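Local coordinates for protein putative phosphoribosyltransferase (Neisseria gonorrhoeae, PDB 5VOG) that binds the alarmone guanosine tetraphosphate (ppGpp) in a phosphoribosyltransferase-like fold and may act as a glycosyltransferase, at residues 25-30 / 130-135; 41-46 / 50-55; 104-109 / 164-169. One frame throughout, in Å; residues are numbered along the deposited sequence. Where two conformers were deposited one is given.

Contact 1: residues 25-30 / 130-135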
loop_
_atom_site.group_PDB
_atom_site.type_symbol
_atom_site.label_atom_id
_atom_site.label_comp_id
_atom_site.label_asym_id
_atom_site.label_seq_id
_atom_site.Cartn_x
_atom_site.Cartn_y
_atom_site.Cartn_z
ATOM N N LYS A 25 11.849 -9.214 -4.858
ATOM C CA LYS A 25 12.052 -10.019 -6.062
ATOM C C LYS A 25 12.438 -11.452 -5.704
ATOM O O LYS A 25 11.905 -12.416 -6.272
ATOM C CB LYS A 25 13.128 -9.383 -6.942
ATOM C CG LYS A 25 13.390 -10.119 -8.249
ATOM C CD LYS A 25 14.360 -9.360 -9.139
ATOM C CE LYS A 25 14.533 -10.046 -10.487
ATOM N NZ LYS A 25 15.438 -9.272 -11.392
ATOM N N ALA A 26 13.349 -11.611 -4.744
ATOM C CA ALA A 26 13.756 -12.950 -4.325
ATOM C C ALA A 26 12.617 -13.677 -3.617
ATOM O O ALA A 26 12.471 -14.900 -3.755
ATOM C CB ALA A 26 14.978 -12.851 -3.419
ATOM N N LEU A 27 11.815 -12.946 -2.841
ATOM C CA LEU A 27 10.664 -13.549 -2.176
ATOM C C LEU A 27 9.658 -14.075 -3.192
ATOM O O LEU A 27 9.126 -15.183 -3.039
ATOM C CB LEU A 27 10.012 -12.521 -1.247
ATOM C CG LEU A 27 8.712 -12.882 -0.526
ATOM C CD1 LEU A 27 8.884 -14.133 0.342
ATOM C CD2 LEU A 27 8.265 -11.708 0.320
ATOM N N ALA A 28 9.388 -13.299 -4.244
ATOM C CA ALA A 28 8.492 -13.773 -5.296
ATOM C C ALA A 28 8.997 -15.072 -5.908
ATOM O O ALA A 28 8.201 -15.957 -6.242
ATOM C CB ALA A 28 8.333 -12.703 -6.373
ATOM N N GLU A 29 10.316 -15.202 -6.067
ATOM C CA GLU A 29 10.872 -16.426 -6.635
ATOM C C GLU A 29 10.688 -17.606 -5.689
ATOM O O GLU A 29 10.398 -18.724 -6.132
ATOM C CB GLU A 29 12.350 -16.229 -6.974
ATOM C CG GLU A 29 13.040 -17.465 -7.548
ATOM C CD GLU A 29 12.629 -17.769 -8.979
ATOM O OE1 GLU A 29 11.798 -17.026 -9.544
ATOM O OE2 GLU A 29 13.149 -18.755 -9.545
ATOM N N LYS A 30 10.848 -17.379 -4.380
ATOM C CA LYS A 30 10.590 -18.445 -3.411
ATOM C C LYS A 30 9.147 -18.925 -3.497
ATOM O O LYS A 30 8.875 -20.133 -3.441
ATOM C CB LYS A 30 10.868 -17.960 -1.988
ATOM C CG LYS A 30 12.299 -17.591 -1.661
ATOM C CD LYS A 30 12.418 -17.210 -0.178
ATOM C CE LYS A 30 13.819 -16.716 0.162
ATOM N NZ LYS A 30 14.012 -16.469 1.623
ATOM N N GLY A 130 -1.820 -18.615 2.293
ATOM C CA GLY A 130 -0.404 -18.567 2.572
ATOM C C GLY A 130 -0.031 -17.211 3.155
ATOM O O GLY A 130 -0.830 -16.266 3.151
ATOM N N VAL A 131 1.189 -17.119 3.672
ATOM C CA VAL A 131 1.664 -15.857 4.226
ATOM C C VAL A 131 3.081 -15.588 3.738
ATOM O O VAL A 131 3.916 -16.498 3.651
ATOM C CB VAL A 131 1.571 -15.834 5.770
ATOM C CG1 VAL A 131 2.519 -16.823 6.394
ATOM C CG2 VAL A 131 1.823 -14.429 6.306
ATOM N N ALA A 132 3.327 -14.331 3.372
ATOM C CA ALA A 132 4.621 -13.862 2.896
ATOM C C ALA A 132 4.985 -12.604 3.666
ATOM O O ALA A 132 4.199 -11.651 3.703
ATOM C CB ALA A 132 4.580 -13.560 1.394
ATOM N N VAL A 133 6.158 -12.593 4.293
ATOM C CA VAL A 133 6.627 -11.425 5.027
ATOM C C VAL A 133 7.980 -11.009 4.475
ATOM O O VAL A 133 8.785 -11.846 4.055
ATOM C CB VAL A 133 6.714 -11.666 6.548
ATOM C CG1 VAL A 133 5.338 -11.774 7.140
ATOM C CG2 VAL A 133 7.527 -12.921 6.856
ATOM N N LEU A 134 8.217 -9.699 4.453
ATOM C CA LEU A 134 9.487 -9.186 3.957
ATOM C C LEU A 134 10.644 -9.623 4.853
ATOM O O LEU A 134 11.635 -10.196 4.375
ATOM C CB LEU A 134 9.405 -7.661 3.852
ATOM C CG LEU A 134 10.689 -6.847 3.668
ATOM C CD1 LEU A 134 11.386 -7.183 2.359
ATOM C CD2 LEU A 134 10.351 -5.357 3.719
ATOM N N HIS A 135 10.524 -9.381 6.159
ATOM C CA HIS A 135 11.581 -9.641 7.129
ATOM C C HIS A 135 11.071 -10.551 8.229
ATOM O O HIS A 135 10.047 -10.256 8.857
ATOM C CB HIS A 135 12.071 -8.337 7.749
ATOM C CG HIS A 135 12.743 -7.432 6.776
ATOM N ND1 HIS A 135 12.484 -6.079 6.719
ATOM C CD2 HIS A 135 13.685 -7.682 5.837
ATOM C CE1 HIS A 135 13.235 -5.537 5.777
ATOM N NE2 HIS A 135 13.977 -6.487 5.232
#
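Leu27, on helix 17-33, faces Ala132 and Val133 near the end of strand 129-133; the backbones come nearest at Leu27 and Leu134, whose CA atoms are 7.6 Å apart, just where the chain turns a corner. Within segment 25-30, Leu27 alone reaches the strand. Its CG lies anti to the backbone N (chi1 175°), which extends the side chain outward from the helix, and the CD2 branch does the touching. That methyl meets the backbone first, with Leu27 CD2 3.8 Å from Val133 O, and then the strand's small side chain, with Leu27 CD2 4.3 Å from Ala132 CB. The CB of Ala132 points toward the helix, while that of Val133 points away from it and its side chain packs on Tyr151.

The contact is one part of a broader layer between helix and sheet. Phe152 of strand 151-157 also packs on Leu27, and Ile31, a turn further along the same helix, covers Ala132. At the corner, Leu134 turns from segment 25-30 and settles against Ile20, Val23 and Ile24 of earlier turns. Lys30 carries its NZ to the carbonyl oxygens of Ser153 and Gly154, to which it is hydrogen-bonded. Another face of the helix, at Ala28, packs on helix 49-59.

This is helix-on-sheet packing in the alpha/beta core of the phosphoribosyltransferase fold. No hydrogen bond crosses between the segments, so nothing directional fixes their relative position here. The hold is dispersive: one leucine methyl rests against an alanine methyl and a peptide oxygen, all three touching residues are buried, and the fit depends on shape, with a small residue on the strand opposite a large one on the helix.

Contact 2: residues 41-46 / 50-55. With G4P (guanosine-5',3'-tetraphosphate), chain D.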
loop_
_atom_site.group_PDB
_atom_site.type_symbol
_atom_site.label_atom_id
_atom_site.label_comp_id
_atom_site.label_asym_id
_atom_site.label_seq_id
_atom_site.Cartn_x
_atom_site.Cartn_y
_atom_site.Cartn_z
ATOM N N MET A 41 -3.460 -11.225 -3.366
ATOM C CA MET A 41 -2.803 -10.897 -2.108
ATOM C C MET A 41 -3.807 -10.237 -1.175
ATOM O O MET A 41 -4.747 -9.571 -1.621
ATOM C CB MET A 41 -1.618 -9.946 -2.325
ATOM C CG MET A 41 -0.394 -10.618 -2.915
ATOM S SD MET A 41 0.938 -9.435 -3.225
ATOM C CE MET A 41 0.595 -8.956 -4.920
ATOM N N ILE A 42 -3.607 -10.431 0.125
ATOM C CA ILE A 42 -4.299 -9.652 1.148
ATOM C C ILE A 42 -3.208 -8.955 1.951
ATOM O O ILE A 42 -2.529 -9.584 2.777
ATOM C CB ILE A 42 -5.197 -10.513 2.042
ATOM C CG1 ILE A 42 -6.247 -11.241 1.192
ATOM C CG2 ILE A 42 -5.856 -9.654 3.124
ATOM C CD1 ILE A 42 -7.057 -12.264 1.961
ATOM N N ALA A 43 -3.009 -7.662 1.687
ATOM C CA ALA A 43 -2.002 -6.885 2.397
ATOM C C ALA A 43 -2.549 -6.438 3.742
ATOM O O ALA A 43 -3.685 -5.974 3.833
ATOM C CB ALA A 43 -1.597 -5.659 1.577
ATOM N N ILE A 44 -1.736 -6.557 4.786
ATOM C CA ILE A 44 -2.100 -6.045 6.103
ATOM C C ILE A 44 -1.494 -4.650 6.234
ATOM O O ILE A 44 -0.287 -4.511 6.427
ATOM C CB ILE A 44 -1.618 -6.965 7.231
ATOM C CG1 ILE A 44 -2.119 -8.398 7.028
ATOM C CG2 ILE A 44 -2.076 -6.417 8.580
ATOM C CD1 ILE A 44 -1.440 -9.411 7.970
ATOM N N GLY A 45 -2.325 -3.607 6.139
ATOM C CA GLY A 45 -1.812 -2.265 6.318
ATOM C C GLY A 45 -1.559 -1.949 7.783
ATOM O O GLY A 45 -2.109 -2.594 8.673
ATOM N N GLY A 46 -0.715 -0.950 8.053
ATOM C CA GLY A 46 -0.059 -0.141 7.038
ATOM C C GLY A 46 1.256 -0.719 6.540
ATOM O O GLY A 46 1.720 -0.351 5.457
ATOM N N ILE A 50 3.431 -1.478 1.127
ATOM C CA ILE A 50 4.539 -1.294 0.188
ATOM C C ILE A 50 5.105 -2.655 -0.219
ATOM O O ILE A 50 5.262 -2.902 -1.420
ATOM C CB ILE A 50 5.603 -0.337 0.756
ATOM C CG1 ILE A 50 4.974 1.054 0.947
ATOM C CG2 ILE A 50 6.791 -0.265 -0.190
ATOM C CD1 ILE A 50 5.915 2.114 1.466
ATOM N N PRO A 51 5.391 -3.582 0.707
ATOM C CA PRO A 51 5.777 -4.940 0.267
ATOM C C PRO A 51 4.798 -5.584 -0.706
ATOM O O PRO A 51 5.239 -6.222 -1.676
ATOM C CB PRO A 51 5.856 -5.711 1.591
ATOM C CG PRO A 51 6.277 -4.683 2.576
ATOM C CD PRO A 51 5.474 -3.450 2.174
ATOM N N ALA A 52 3.483 -5.419 -0.493
ATOM C CA ALA A 52 2.512 -6.046 -1.392
ATOM C C ALA A 52 2.566 -5.438 -2.789
ATOM O O ALA A 52 2.511 -6.166 -3.788
ATOM C CB ALA A 52 1.096 -5.945 -0.819
ATOM N N ARG A 53 2.656 -4.106 -2.895
ATOM C CA ARG A 53 2.691 -3.520 -4.233
ATOM C C ARG A 53 4.012 -3.824 -4.934
ATOM O O ARG A 53 4.024 -4.041 -6.155
ATOM C CB ARG A 53 2.427 -2.013 -4.176
ATOM C CG ARG A 53 2.438 -1.341 -5.560
ATOM C CD ARG A 53 1.408 -1.961 -6.505
ATOM N NE ARG A 53 1.444 -1.418 -7.867
ATOM C CZ ARG A 53 2.305 -1.794 -8.808
ATOM N NH1 ARG A 53 3.237 -2.715 -8.551
ATOM N NH2 ARG A 53 2.233 -1.249 -10.018
ATOM N N MET A 54 5.122 -3.897 -4.186
ATOM C CA MET A 54 6.362 -4.381 -4.787
ATOM C C MET A 54 6.204 -5.817 -5.271
ATOM O O MET A 54 6.651 -6.171 -6.370
ATOM C CB MET A 54 7.518 -4.284 -3.786
ATOM C CG MET A 54 7.975 -2.860 -3.472
ATOM S SD MET A 54 9.255 -2.968 -2.199
ATOM C CE MET A 54 9.895 -1.292 -2.202
ATOM N N LEU A 55 5.558 -6.662 -4.461
ATOM C CA LEU A 55 5.352 -8.045 -4.862
ATOM C C LEU A 55 4.476 -8.151 -6.107
ATOM O O LEU A 55 4.638 -9.081 -6.899
ATOM C CB LEU A 55 4.751 -8.815 -3.693
ATOM C CG LEU A 55 4.801 -10.333 -3.725
ATOM C CD1 LEU A 55 6.217 -10.867 -3.973
ATOM C CD2 LEU A 55 4.233 -10.867 -2.415
HETATM P PB G4P D . 3.711 -9.730 13.365
HETATM O O1B G4P D . 2.509 -10.412 13.791
HETATM O O2B G4P D . 5.033 -10.356 13.862
HETATM O O3B G4P D . 3.746 -9.588 11.810
HETATM O O3A G4P D . 3.694 -8.206 13.832
HETATM P PA G4P D . 3.558 -7.561 15.277
HETATM O O1A G4P D . 2.174 -7.672 15.788
HETATM O O2A G4P D . 4.611 -8.139 16.189
HETATM O "O5'" G4P D . 3.990 -6.043 14.950
HETATM C "C5'" G4P D . 3.547 -4.922 15.739
HETATM C "C4'" G4P D . 4.155 -3.673 15.158
HETATM O "O4'" G4P D . 5.569 -3.645 15.418
HETATM C "C3'" G4P D . 3.996 -3.533 13.641
HETATM O "O3'" G4P D . 3.298 -2.300 13.363
HETATM C "C2'" G4P D . 5.421 -3.491 13.083
HETATM O "O2'" G4P D . 5.587 -2.591 11.989
HETATM C "C1'" G4P D . 6.212 -3.050 14.312
HETATM N N9 G4P D . 7.591 -3.541 14.286
HETATM C C8 G4P D . 8.051 -4.732 14.783
HETATM N N7 G4P D . 9.339 -4.903 14.599
HETATM C C5 G4P D . 9.748 -3.753 13.939
HETATM C C6 G4P D . 11.036 -3.336 13.478
HETATM O O6 G4P D . 12.104 -3.949 13.575
HETATM N N1 G4P D . 10.999 -2.092 12.880
HETATM C C2 G4P D . 9.874 -1.323 12.728
HETATM N N2 G4P D . 10.027 -0.133 12.142
HETATM N N3 G4P D . 8.670 -1.698 13.151
HETATM C C4 G4P D . 8.678 -2.908 13.742
HETATM P PC G4P D . 1.722 -2.184 13.399
HETATM O O1C G4P D . 1.232 -2.003 14.793
HETATM O O2C G4P D . 1.222 -3.424 12.707
HETATM O O3C G4P D . 1.392 -0.921 12.485
HETATM P PD G4P D . 1.547 -0.602 10.930
HETATM O O1D G4P D . 1.739 -1.918 10.253
HETATM O O2D G4P D . 0.228 0.095 10.524
HETATM O O3D G4P D . 2.711 0.348 10.828
HETATM O O HOH W 1 4.015 -0.556 3.858
#
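Ala43 and Ala52 meet methyl to methyl inside the first half of a beta-alpha-beta unit, in which strand 40-45 leads through a glycine-rich turn into helix 49-59 and on to strand 63-75. The strand and helix segments run nearly antiparallel, at 153°, with their axes 8.3 Å apart.

At Ile50 the link to the turn after the strand runs through water: one molecule donates to Gly46 O at 2.8 Å and accepts from Ile50 N at 2.9 Å. The side chain of Ile50 packs on Trp166, and Pro51, next along, lies on Glu106. Ala52 then faces the strand squarely, its CB 3.6 Å from Ala43 CB, the small pair allowing a close approach. Arg53 points away from the strand and crosses to the second subunit, where its NH2 forms a salt bridge with Asp167 of that chain. Met54 serves helix 17-33, packing on Ile20 and Ile24.

Leu55 returns to the strand and crosses Met41 at a slant, Leu55 CD2 lying 3.7 Å from Met41 SD. The bend in Met41 at its last torsion (chi3 -91°) carries its methyl past the sulfur to the helix backbone, with Met41 CE 3.6 Å from Ala52 O.

The other end of the strand opens into the ligand pocket. The peptide between Gly45 and Gly46 is cis, as is known in the pyrophosphate-binding loop of type I phosphoribosyltransferases, and Gly46 N donates to O2D of the bound ppGpp at 2.8 Å, with an N-H...O angle of 160°.

Contact 3: residues 104-109 / 164-169. With G4P (guanosine-5',3'-tetraphosphate), chain D.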
loop_
_atom_site.group_PDB
_atom_site.type_symbol
_atom_site.label_atom_id
_atom_site.label_comp_id
_atom_site.label_asym_id
_atom_site.label_seq_id
_atom_site.Cartn_x
_atom_site.Cartn_y
_atom_site.Cartn_z
ATOM N N VAL A 104 0.182 -10.699 3.107
ATOM C CA VAL A 104 1.476 -10.022 2.976
ATOM C C VAL A 104 1.656 -9.025 4.118
ATOM O O VAL A 104 0.765 -8.213 4.386
ATOM C CB VAL A 104 1.611 -9.304 1.616
ATOM C CG1 VAL A 104 2.941 -8.548 1.540
ATOM C CG2 VAL A 104 1.450 -10.282 0.458
ATOM N N ASP A 105 2.817 -9.065 4.780
ATOM C CA ASP A 105 3.141 -8.062 5.790
ATOM C C ASP A 105 4.633 -7.759 5.729
ATOM O O ASP A 105 5.391 -8.455 5.050
ATOM C CB ASP A 105 2.710 -8.513 7.191
ATOM C CG ASP A 105 2.200 -7.366 8.042
ATOM O OD1 ASP A 105 2.596 -6.211 7.790
ATOM O OD2 ASP A 105 1.407 -7.617 8.977
ATOM N N GLU A 106 5.061 -6.689 6.418
ATOM C CA GLU A 106 6.472 -6.312 6.285
ATOM C C GLU A 106 7.387 -7.028 7.280
ATOM O O GLU A 106 8.511 -7.383 6.912
ATOM C CB GLU A 106 6.660 -4.782 6.379
ATOM C CG GLU A 106 7.046 -4.183 7.739
ATOM C CD GLU A 106 5.867 -4.044 8.697
ATOM O OE1 GLU A 106 4.998 -4.932 8.714
ATOM O OE2 GLU A 106 5.810 -3.041 9.438
ATOM N N VAL A 107 6.956 -7.265 8.520
ATOM C CA VAL A 107 7.861 -7.822 9.524
ATOM C C VAL A 107 7.143 -8.869 10.360
ATOM O O VAL A 107 5.985 -8.692 10.756
ATOM C CB VAL A 107 8.502 -6.734 10.419
ATOM C CG1 VAL A 107 7.491 -6.043 11.334
ATOM C CG2 VAL A 107 9.647 -7.336 11.247
ATOM N N ASP A 108 7.831 -9.992 10.569
ATOM C CA ASP A 108 7.460 -11.053 11.497
ATOM C C ASP A 108 8.291 -10.811 12.755
ATOM O O ASP A 108 9.478 -11.158 12.814
ATOM C CB ASP A 108 7.735 -12.411 10.851
ATOM C CG ASP A 108 7.466 -13.585 11.768
ATOM O OD1 ASP A 108 7.372 -13.414 12.999
ATOM O OD2 ASP A 108 7.374 -14.707 11.228
ATOM N N ASP A 109 7.668 -10.173 13.745
ATOM C CA ASP A 109 8.326 -9.817 14.996
ATOM C C ASP A 109 7.787 -10.681 16.129
ATOM O O ASP A 109 8.478 -11.594 16.588
ATOM C CB ASP A 109 8.130 -8.325 15.290
ATOM C CG ASP A 109 8.907 -7.858 16.503
ATOM O OD1 ASP A 109 10.140 -8.023 16.515
ATOM O OD2 ASP A 109 8.291 -7.299 17.435
ATOM N N TYR A 164 12.772 1.300 8.412
ATOM C CA TYR A 164 12.256 1.253 7.053
ATOM C C TYR A 164 12.369 2.613 6.381
ATOM O O TYR A 164 12.199 3.647 7.028
ATOM C CB TYR A 164 10.794 0.794 7.050
ATOM C CG TYR A 164 10.699 -0.667 7.412
ATOM C CD1 TYR A 164 11.055 -1.638 6.493
ATOM C CD2 TYR A 164 10.321 -1.072 8.690
ATOM C CE1 TYR A 164 11.009 -2.983 6.817
ATOM C CE2 TYR A 164 10.271 -2.416 9.029
ATOM C CZ TYR A 164 10.628 -3.366 8.085
ATOM O OH TYR A 164 10.600 -4.711 8.408
ATOM N N PRO A 165 12.637 2.622 5.075
ATOM C CA PRO A 165 12.762 3.908 4.374
ATOM C C PRO A 165 11.463 4.697 4.356
ATOM O O PRO A 165 11.494 5.933 4.267
ATOM C CB PRO A 165 13.203 3.493 2.963
ATOM C CG PRO A 165 12.668 2.091 2.795
ATOM C CD PRO A 165 12.763 1.464 4.168
ATOM N N TRP A 166 10.322 4.020 4.442
ATOM C CA TRP A 166 9.039 4.705 4.451
ATOM C C TRP A 166 8.713 5.322 5.803
ATOM O O TRP A 166 7.621 5.876 5.968
ATOM C CB TRP A 166 7.933 3.748 4.013
ATOM C CG TRP A 166 7.905 2.372 4.662
ATOM C CD1 TRP A 166 7.437 2.061 5.910
ATOM C CD2 TRP A 166 8.293 1.124 4.058
ATOM N NE1 TRP A 166 7.519 0.699 6.120
ATOM C CE2 TRP A 166 8.043 0.106 5.002
ATOM C CE3 TRP A 166 8.837 0.775 2.818
ATOM C CZ2 TRP A 166 8.299 -1.240 4.735
ATOM C CZ3 TRP A 166 9.095 -0.562 2.554
ATOM C CH2 TRP A 166 8.837 -1.551 3.516
ATOM N N ASP A 167 9.642 5.261 6.760
ATOM C CA ASP A 167 9.570 6.025 8.000
ATOM C C ASP A 167 10.631 7.119 8.077
ATOM O O ASP A 167 10.785 7.751 9.131
ATOM C CB ASP A 167 9.714 5.102 9.212
ATOM C CG ASP A 167 8.510 4.213 9.422
ATOM O OD1 ASP A 167 7.365 4.690 9.239
ATOM O OD2 ASP A 167 8.719 3.024 9.768
ATOM N N ALA A 168 11.362 7.366 6.993
ATOM C CA ALA A 168 12.484 8.308 7.006
ATOM C C ALA A 168 11.988 9.722 6.722
ATOM O O ALA A 168 11.601 10.036 5.590
ATOM C CB ALA A 168 13.530 7.900 5.976
ATOM N N LEU A 169 12.024 10.587 7.736
ATOM C CA LEU A 169 11.787 12.003 7.482
ATOM C C LEU A 169 12.846 12.579 6.550
ATOM O O LEU A 169 12.549 13.453 5.727
ATOM C CB LEU A 169 11.749 12.779 8.799
ATOM C CG LEU A 169 10.587 12.442 9.734
ATOM C CD1 LEU A 169 10.726 13.230 11.034
ATOM C CD2 LEU A 169 9.249 12.728 9.072
HETATM P PB G4P D . 3.711 -9.730 13.365
HETATM O O1B G4P D . 2.509 -10.412 13.791
HETATM O O2B G4P D . 5.033 -10.356 13.862
HETATM O O3B G4P D . 3.746 -9.588 11.810
HETATM O O3A G4P D . 3.694 -8.206 13.832
HETATM P PA G4P D . 3.558 -7.561 15.277
HETATM O O1A G4P D . 2.174 -7.672 15.788
HETATM O O2A G4P D . 4.611 -8.139 16.189
HETATM O "O5'" G4P D . 3.990 -6.043 14.950
HETATM C "C5'" G4P D . 3.547 -4.922 15.739
HETATM C "C4'" G4P D . 4.155 -3.673 15.158
HETATM O "O4'" G4P D . 5.569 -3.645 15.418
HETATM C "C3'" G4P D . 3.996 -3.533 13.641
HETATM O "O3'" G4P D . 3.298 -2.300 13.363
HETATM C "C2'" G4P D . 5.421 -3.491 13.083
HETATM O "O2'" G4P D . 5.587 -2.591 11.989
HETATM C "C1'" G4P D . 6.212 -3.050 14.312
HETATM N N9 G4P D . 7.591 -3.541 14.286
HETATM C C8 G4P D . 8.051 -4.732 14.783
HETATM N N7 G4P D . 9.339 -4.903 14.599
HETATM C C5 G4P D . 9.748 -3.753 13.939
HETATM C C6 G4P D . 11.036 -3.336 13.478
HETATM O O6 G4P D . 12.104 -3.949 13.575
HETATM N N1 G4P D . 10.999 -2.092 12.880
HETATM C C2 G4P D . 9.874 -1.323 12.728
HETATM N N2 G4P D . 10.027 -0.133 12.142
HETATM N N3 G4P D . 8.670 -1.698 13.151
HETATM C C4 G4P D . 8.678 -2.908 13.742
HETATM P PC G4P D . 1.722 -2.184 13.399
HETATM O O1C G4P D . 1.232 -2.003 14.793
HETATM O O2C G4P D . 1.222 -3.424 12.707
HETATM O O3C G4P D . 1.392 -0.921 12.485
HETATM P PD G4P D . 1.547 -0.602 10.930
HETATM O O1D G4P D . 1.739 -1.918 10.253
HETATM O O2D G4P D . 0.228 0.095 10.524
HETATM O O3D G4P D . 2.711 0.348 10.828
HETATM O O HOH W 2 6.662 -0.641 8.583
#
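Tyr164 leans its hydroxyl over Glu106 and Val107 beside the bound ppGpp, with Tyr164 OH 3.5 Å from Val107 CB. The same Tyr164 OH is 3.7 Å from Glu106 CG, which approaches the ring obliquely; the Glu106 carboxylate plane and the ring plane stand 47° apart. Trp166 joins through the edge of its indole, its CZ2 4.2 Å from Glu106 CB.

The bound nucleotide touches both segments. A bend in the Glu106 chain (chi2 -79°) accompanies a carboxylate turned to the ribose, where Glu106 OE2 accepts from ppGpp O2' at 2.6 Å. Val107 CG1 packs near C2' and C8, while the guanine N2 lies at the edge of the tyrosine ring, 3.6 Å from Tyr164 CD2. Asp109 N donates to phosphate oxygen O2B of ppGpp at 2.6 Å (angle 148°).

A second shell sets these groups in place. A water donates to Glu106 OE2 at 2.7 Å and accepts from Trp166 NE1, lying in the plane of the indole, so the tryptophan steadies the carboxylate indirectly. Tyr164 OH is itself hydrogen-bonded to His135 ND1. Asp105 OD1 accepts from Glu106 N, and Asp108 is paired with Lys141 and Arg111, Asp109 with Lys137 and Lys139.

The acidic pair Asp105-Glu106 followed by the phosphate-binding turn resembles the signature segment that binds phosphoribosyl pyrophosphate in type I phosphoribosyltransferases, consistent with the family assignment; here it holds ppGpp. With no direct hydrogen bond between the segments, they cooperate through contact, water and ligand: Glu106 OE2 takes hydrogen bonds from both the ribose hydroxyl and the water, while Tyr164 borders the base, so together they contact the ribose by a hydrogen bond and the guanine by packing.

Overall arrangement
All three contacts reach one mixed sheet. The centre of contact 2 is about 11 Å from each of the others, while the centres of contacts 1 and 3 are about 14 Å apart. Contacts 1 and 2 meet where Ala28 CB lies 3.7 Å from Leu55 CD1. Backbone pairing joins contact 2 to contact 3, Ile42 O being 2.9 Å from Val104 N, and contact 1 to contact 3, His135 O being 2.8 Å from Asp108 N. Contacts 2 and 3 hold the same ppGpp, gripping different phosphates and, in contact 3, its ribose; a bound magnesium ion lies about 4 Å from the Glu106 side chain. Contact 1 lies in the buried helix-sheet layer.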